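Local coordinates for protein 2-keto-3-deoxygluconate kinase (Thermotoga maritima, PDB 2AFB) that probably phosphorylates 2-keto-3-deoxygluconate with ATP, as a sugar kinase of the pfkB family within the ribokinase clan, at residues Lys235-Val240 with Ser265-Glu270; Cys175-Arg180 with Lys191-Phe196. All coordinates share one frame; numbering follows the deposited sequence.

Contact 1: residues Lys235-Val240 with Ser265-Glu270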
loop_
_atom_site.group_PDB
_atom_site.type_symbol
_atom_site.label_atom_id
_atom_site.label_comp_id
_atom_site.label_asym_id
_atom_site.label_seq_id
_atom_site.Cartn_x
_atom_site.Cartn_y
_atom_site.Cartn_z
ATOM N N LYS A 235 15.028 2.558 47.675
ATOM C CA LYS A 235 14.936 1.538 48.739
ATOM C C LYS A 235 14.747 0.099 48.187
ATOM O O LYS A 235 15.378 -0.858 48.676
ATOM C CB LYS A 235 13.792 1.919 49.691
ATOM C CG LYS A 235 13.567 1.045 50.922
ATOM C CD LYS A 235 12.601 1.806 51.884
ATOM C CE LYS A 235 11.737 0.882 52.769
ATOM N NZ LYS A 235 12.462 0.358 53.928
ATOM N N ILE A 236 13.901 -0.055 47.180
ATOM C CA ILE A 236 13.702 -1.368 46.554
ATOM C C ILE A 236 15.046 -1.870 45.976
ATOM O O ILE A 236 15.390 -3.040 46.100
ATOM C CB ILE A 236 12.629 -1.314 45.470
ATOM C CG2 ILE A 236 12.410 -2.654 44.839
ATOM N N ALA A 237 15.823 -0.980 45.371
ATOM C CA ALA A 237 17.063 -1.405 44.701
ATOM C C ALA A 237 18.145 -1.799 45.706
ATOM O O ALA A 237 18.965 -2.698 45.440
ATOM C CB ALA A 237 17.569 -0.305 43.797
ATOM N N GLU A 238 18.166 -1.104 46.849
ATOM C CA GLU A 238 19.026 -1.482 47.934
ATOM C C GLU A 238 18.685 -2.855 48.423
ATOM O O GLU A 238 19.578 -3.681 48.612
ATOM C CB GLU A 238 18.898 -0.546 49.130
ATOM C CG GLU A 238 19.326 0.850 48.867
ATOM C CD GLU A 238 19.373 1.679 50.115
ATOM O OE1 GLU A 238 20.173 1.331 51.000
ATOM O OE2 GLU A 238 18.630 2.683 50.193
ATOM N N GLU A 239 17.399 -3.084 48.679
ATOM C CA GLU A 239 16.946 -4.386 49.151
ATOM C C GLU A 239 17.369 -5.503 48.184
ATOM O O GLU A 239 17.955 -6.492 48.633
ATOM C CB GLU A 239 15.426 -4.393 49.411
ATOM C CG GLU A 239 15.077 -3.556 50.636
ATOM C CD GLU A 239 13.606 -3.672 51.127
ATOM O OE1 GLU A 239 12.812 -4.472 50.544
ATOM O OE2 GLU A 239 13.274 -2.956 52.132
ATOM N N VAL A 240 17.108 -5.357 46.876
ATOM C CA VAL A 240 17.514 -6.417 45.923
ATOM C C VAL A 240 19.036 -6.542 45.889
ATOM O O VAL A 240 19.573 -7.638 45.772
ATOM C CB VAL A 240 16.944 -6.250 44.465
ATOM C CG1 VAL A 240 15.435 -6.101 44.485
ATOM C CG2 VAL A 240 17.558 -5.077 43.748
ATOM N N SER A 265 10.835 7.246 32.198
ATOM C CA SER A 265 12.106 7.575 32.840
ATOM C C SER A 265 12.694 6.295 33.388
ATOM O O SER A 265 12.023 5.261 33.400
ATOM C CB SER A 265 11.920 8.589 33.967
ATOM O OG SER A 265 11.216 8.006 35.034
ATOM N N VAL A 266 13.952 6.347 33.801
ATOM C CA VAL A 266 14.622 5.145 34.348
ATOM C C VAL A 266 15.451 5.484 35.538
ATOM O O VAL A 266 15.690 6.672 35.817
ATOM C CB VAL A 266 15.531 4.427 33.304
ATOM C CG1 VAL A 266 14.720 4.120 32.034
ATOM C CG2 VAL A 266 16.849 5.288 32.995
HETATM N N MSE A 267 15.833 4.436 36.276
HETATM C CA MSE A 267 16.756 4.586 37.352
HETATM C C MSE A 267 17.870 3.588 37.196
HETATM O O MSE A 267 17.621 2.427 36.917
HETATM C CB MSE A 267 16.079 4.352 38.690
HETATM C CG MSE A 267 16.997 4.610 39.877
HETATM SE SE MSE A 267 16.470 3.521 41.478
HETATM C CE MSE A 267 16.722 1.708 40.713
ATOM N N VAL A 268 19.090 4.031 37.447
ATOM C CA VAL A 268 20.216 3.121 37.527
ATOM C C VAL A 268 20.726 3.203 38.924
ATOM O O VAL A 268 21.040 4.280 39.409
ATOM C CB VAL A 268 21.301 3.492 36.495
ATOM C CG1 VAL A 268 22.626 2.812 36.788
ATOM C CG2 VAL A 268 20.801 3.140 35.096
ATOM N N PHE A 269 20.839 2.055 39.583
ATOM C CA PHE A 269 21.380 2.010 40.962
ATOM C C PHE A 269 22.701 1.256 40.967
ATOM O O PHE A 269 22.744 0.087 40.621
ATOM C CB PHE A 269 20.383 1.321 41.895
ATOM C CG PHE A 269 20.798 1.280 43.355
ATOM C CD1 PHE A 269 21.562 0.236 43.846
ATOM C CD2 PHE A 269 20.367 2.262 44.237
ATOM C CE1 PHE A 269 21.906 0.181 45.217
ATOM C CE2 PHE A 269 20.708 2.238 45.578
ATOM C CZ PHE A 269 21.510 1.205 46.065
ATOM N N GLU A 270 23.778 1.940 41.322
ATOM C CA GLU A 270 25.077 1.296 41.463
ATOM C C GLU A 270 25.925 2.086 42.449
ATOM O O GLU A 270 25.606 3.234 42.761
ATOM C CB GLU A 270 25.769 1.021 40.103
ATOM C CG GLU A 270 25.907 2.175 39.165
ATOM C CD GLU A 270 26.454 1.798 37.738
ATOM O OE1 GLU A 270 26.160 0.706 37.183
ATOM O OE2 GLU A 270 27.174 2.638 37.153
#

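Contact 2: residues Cys175-Arg180 with Lys191-Phe196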
loop_
_atom_site.group_PDB
_atom_site.type_symbol
_atom_site.label_atom_id
_atom_site.label_comp_id
_atom_site.label_asym_id
_atom_site.label_seq_id
_atom_site.Cartn_x
_atom_site.Cartn_y
_atom_site.Cartn_z
ATOM N N CYS A 175 20.196 -10.021 33.441
ATOM C CA CYS A 175 18.860 -10.577 33.316
ATOM C C CYS A 175 17.823 -9.453 33.376
ATOM O O CYS A 175 17.823 -8.671 34.312
ATOM C CB CYS A 175 18.593 -11.552 34.461
ATOM S SG CYS A 175 16.936 -12.306 34.494
ATOM N N ASP A 176 16.956 -9.386 32.385
ATOM C CA ASP A 176 15.714 -8.608 32.478
ATOM C C ASP A 176 14.586 -9.559 32.928
ATOM O O ASP A 176 14.239 -10.474 32.213
ATOM C CB ASP A 176 15.372 -7.975 31.106
ATOM C CG ASP A 176 14.132 -7.041 31.145
ATOM O OD1 ASP A 176 13.282 -7.149 32.088
ATOM O OD2 ASP A 176 14.015 -6.203 30.200
ATOM N N LEU A 177 14.023 -9.320 34.109
ATOM C CA LEU A 177 13.103 -10.245 34.712
ATOM C C LEU A 177 11.868 -10.497 33.852
ATOM O O LEU A 177 11.398 -11.627 33.796
ATOM C CB LEU A 177 12.680 -9.780 36.108
ATOM C CG LEU A 177 13.733 -9.670 37.207
ATOM C CD1 LEU A 177 13.004 -9.186 38.479
ATOM C CD2 LEU A 177 14.399 -10.995 37.468
ATOM N N ASN A 178 11.357 -9.481 33.177
ATOM C CA ASN A 178 10.257 -9.680 32.223
ATOM C C ASN A 178 9.170 -10.682 32.659
ATOM O O ASN A 178 8.906 -11.667 31.949
ATOM C CB ASN A 178 10.828 -10.165 30.876
ATOM C CG ASN A 178 11.044 -9.050 29.885
ATOM O OD1 ASN A 178 10.361 -8.017 29.904
ATOM N ND2 ASN A 178 11.999 -9.259 29.000
ATOM N N TYR A 179 8.568 -10.461 33.821
ATOM C CA TYR A 179 7.483 -11.325 34.274
ATOM C C TYR A 179 6.286 -11.195 33.335
ATOM O O TYR A 179 5.836 -10.094 33.048
ATOM C CB TYR A 179 7.001 -11.038 35.704
ATOM C CG TYR A 179 5.865 -11.966 36.124
ATOM C CD1 TYR A 179 6.082 -13.328 36.313
ATOM C CD2 TYR A 179 4.554 -11.494 36.265
ATOM C CE1 TYR A 179 5.036 -14.190 36.678
ATOM C CE2 TYR A 179 3.508 -12.350 36.601
ATOM C CZ TYR A 179 3.749 -13.694 36.801
ATOM O OH TYR A 179 2.699 -14.527 37.152
ATOM N N ARG A 180 5.792 -12.342 32.882
ATOM C CA ARG A 180 4.541 -12.448 32.120
ATOM C C ARG A 180 3.640 -13.494 32.768
ATOM O O ARG A 180 3.967 -14.680 32.825
ATOM C CB ARG A 180 4.850 -12.855 30.700
ATOM C CG ARG A 180 5.809 -11.890 29.986
ATOM C CD ARG A 180 5.179 -10.510 29.791
ATOM N NE ARG A 180 5.962 -9.670 28.902
ATOM C CZ ARG A 180 6.931 -8.847 29.286
ATOM N NH1 ARG A 180 7.267 -8.707 30.563
ATOM N NH2 ARG A 180 7.588 -8.169 28.372
ATOM N N LYS A 191 10.199 -19.873 41.798
ATOM C CA LYS A 191 10.883 -21.152 42.022
ATOM C C LYS A 191 12.080 -21.286 41.058
ATOM O O LYS A 191 13.121 -21.776 41.445
ATOM C CB LYS A 191 9.921 -22.359 41.899
ATOM C CG LYS A 191 9.542 -23.061 43.249
ATOM C CD LYS A 191 8.335 -22.414 44.018
ATOM C CE LYS A 191 8.713 -21.152 44.851
ATOM N NZ LYS A 191 7.661 -20.071 44.813
ATOM N N VAL A 192 11.919 -20.818 39.826
ATOM C CA VAL A 192 12.928 -20.934 38.768
ATOM C C VAL A 192 13.944 -19.780 38.721
ATOM O O VAL A 192 15.147 -19.980 38.502
ATOM C CB VAL A 192 12.229 -21.027 37.351
ATOM C CG1 VAL A 192 13.256 -20.988 36.221
ATOM C CG2 VAL A 192 11.380 -22.322 37.265
HETATM N N MSE A 193 13.465 -18.563 38.902
HETATM C CA MSE A 193 14.318 -17.409 38.682
HETATM C C MSE A 193 15.216 -17.062 39.869
HETATM O O MSE A 193 16.272 -16.477 39.695
HETATM C CB MSE A 193 13.448 -16.229 38.344
HETATM C CG MSE A 193 12.672 -16.458 37.056
HETATM SE SE MSE A 193 13.904 -16.346 35.437
HETATM C CE MSE A 193 14.300 -14.312 35.450
ATOM N N ILE A 194 14.781 -17.372 41.076
ATOM C CA ILE A 194 15.547 -16.985 42.257
ATOM C C ILE A 194 16.873 -17.712 42.228
ATOM O O ILE A 194 17.897 -17.060 42.318
ATOM C CB ILE A 194 14.732 -17.138 43.571
ATOM C CG1 ILE A 194 13.873 -15.893 43.734
ATOM C CG2 ILE A 194 15.643 -17.327 44.809
ATOM C CD1 ILE A 194 12.647 -16.039 44.613
ATOM N N PRO A 195 16.873 -19.045 42.013
ATOM C CA PRO A 195 18.173 -19.704 41.835
ATOM C C PRO A 195 19.095 -19.105 40.777
ATOM O O PRO A 195 20.276 -19.040 40.995
ATOM C CB PRO A 195 17.794 -21.147 41.483
ATOM C CG PRO A 195 16.518 -21.353 42.214
ATOM C CD PRO A 195 15.775 -20.021 41.962
ATOM N N PHE A 196 18.554 -18.609 39.666
ATOM C CA PHE A 196 19.406 -18.023 38.638
ATOM C C PHE A 196 20.071 -16.720 39.093
ATOM O O PHE A 196 21.076 -16.298 38.525
ATOM C CB PHE A 196 18.613 -17.763 37.353
ATOM C CG PHE A 196 18.174 -19.007 36.610
ATOM C CD1 PHE A 196 18.908 -20.197 36.640
ATOM C CD2 PHE A 196 17.042 -18.966 35.831
ATOM C CE1 PHE A 196 18.490 -21.325 35.926
ATOM C CE2 PHE A 196 16.614 -20.099 35.118
ATOM C CZ PHE A 196 17.340 -21.269 35.162
#

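Contact 1: residues Lys235-Val240 with Ser265-Glu270
Ala237 and Phe269 make a buried, apolar helix-on-sheet contact, where helix 230-244 packs against strand 261-270, the last but one strand at one side of the large mixed sheet. The axes of the two short segments approach to 9.3 Å, their N-to-C directions 41° apart. Ala237 CB lies over one face of Phe269, 4.0 Å from the ring centroid and 26° off its normal, a CH-pi contact. It sits toward the CG side of the ring, with Ala237 CB and Phe269 CG 3.6 Å apart. Alanine suits this place because its single methyl can lie against the ring face with the helix backbone close behind. Phe269 reaches the helix because its CG stands anti to the backbone N (chi1 -177°), which carries the ring outward from the strand. Its far end meets the next helix residue: Glu238 CG packs 3.6 Å from Phe269 CZ, so the aliphatic part of an exposed glutamate borders the ring. Two residues back on the same side of the strand, selenomethionine Met267 bends at its last torsion and brings CE to 3.8 Å from Ala237 CB, so that the alanine methyl is touched by two residues of the strand. A serine in place of Phe269 would probably leave the Ala237 methyl without its ring and open a gap under Glu238 CG. Strand 248-255, the next in the sheet, adds Ile251 against Met267 and Val249 against Phe269. Such a helix covering one face of a central sheet is characteristic of the alpha/beta ribokinase-like fold.

Contact 2: residues Cys175-Arg180 with Lys191-Phe196
Met193 sets its terminal methyl against both Cys175 and Leu177, joining the first strand of a beta-alpha-beta unit to the helix that follows it. The unit runs from strand 172-176 through helix 186-196 to strand 202-205, and this small buried contact is one of the places where the helix meets the sheet. Cys175 points its side chain toward the helix; with chi1 at 178° the sulfur stands away from its own backbone nitrogen, and Cys175 SG meets Met193 CE at 3.4 Å. Cysteine suits the spot as a compact, weakly polar residue that the selenomethionine methyl can approach closely. Leu177, just beyond the strand end, meets the same methyl through one branch, with CD2 at 3.9 Å from Met193 CE; a branched apolar residue broadens the surface on which the methyl rests. The selenomethionine, unbranched and flexible, spans the distance from the helix, where Met193 CA is 8.3 Å from Leu177 CA, by bending at chi2 and chi3.

Farther out, Trp184 and Val213 also touch Met193, the latter from helix 207-214. The neighbouring strands fix the other partners: Cys175 bonds through its backbone to Val202 and Ile204, and its side chain rests on Phe144, while Leu177 packs on Leu203 and Ala205. After Leu177 the chain turns away, and Tyr179 N is held by Asp209 OD1. In the same loop Arg180 NH1 donates a nearly straight bond (170°) to Tyr179 O, 3.2 Å away; that oxygen lies in the guanidinium plane, whereas NH1 stands 66° out of the carbonyl plane.

From the N terminus the chain reaches contact 2 first: strand 172-176 leads through a loop into helix 186-196, and the contact closes that short excursion, with ten residues between its segments. Strand 202-205 and helix 207-214 follow before contact 1 opens on helix 230-244. Strand 248-255 then lies between the two segments of contact 1, which closes when strand 261-270 comes back under the helix. The two loops are therefore in series, neither nested nor crossed. Their centres are about 17 Å apart and they do not touch, yet both fasten helices to the same mixed sheet, contact 2 at an inner parallel strand and contact 1 near its antiparallel side.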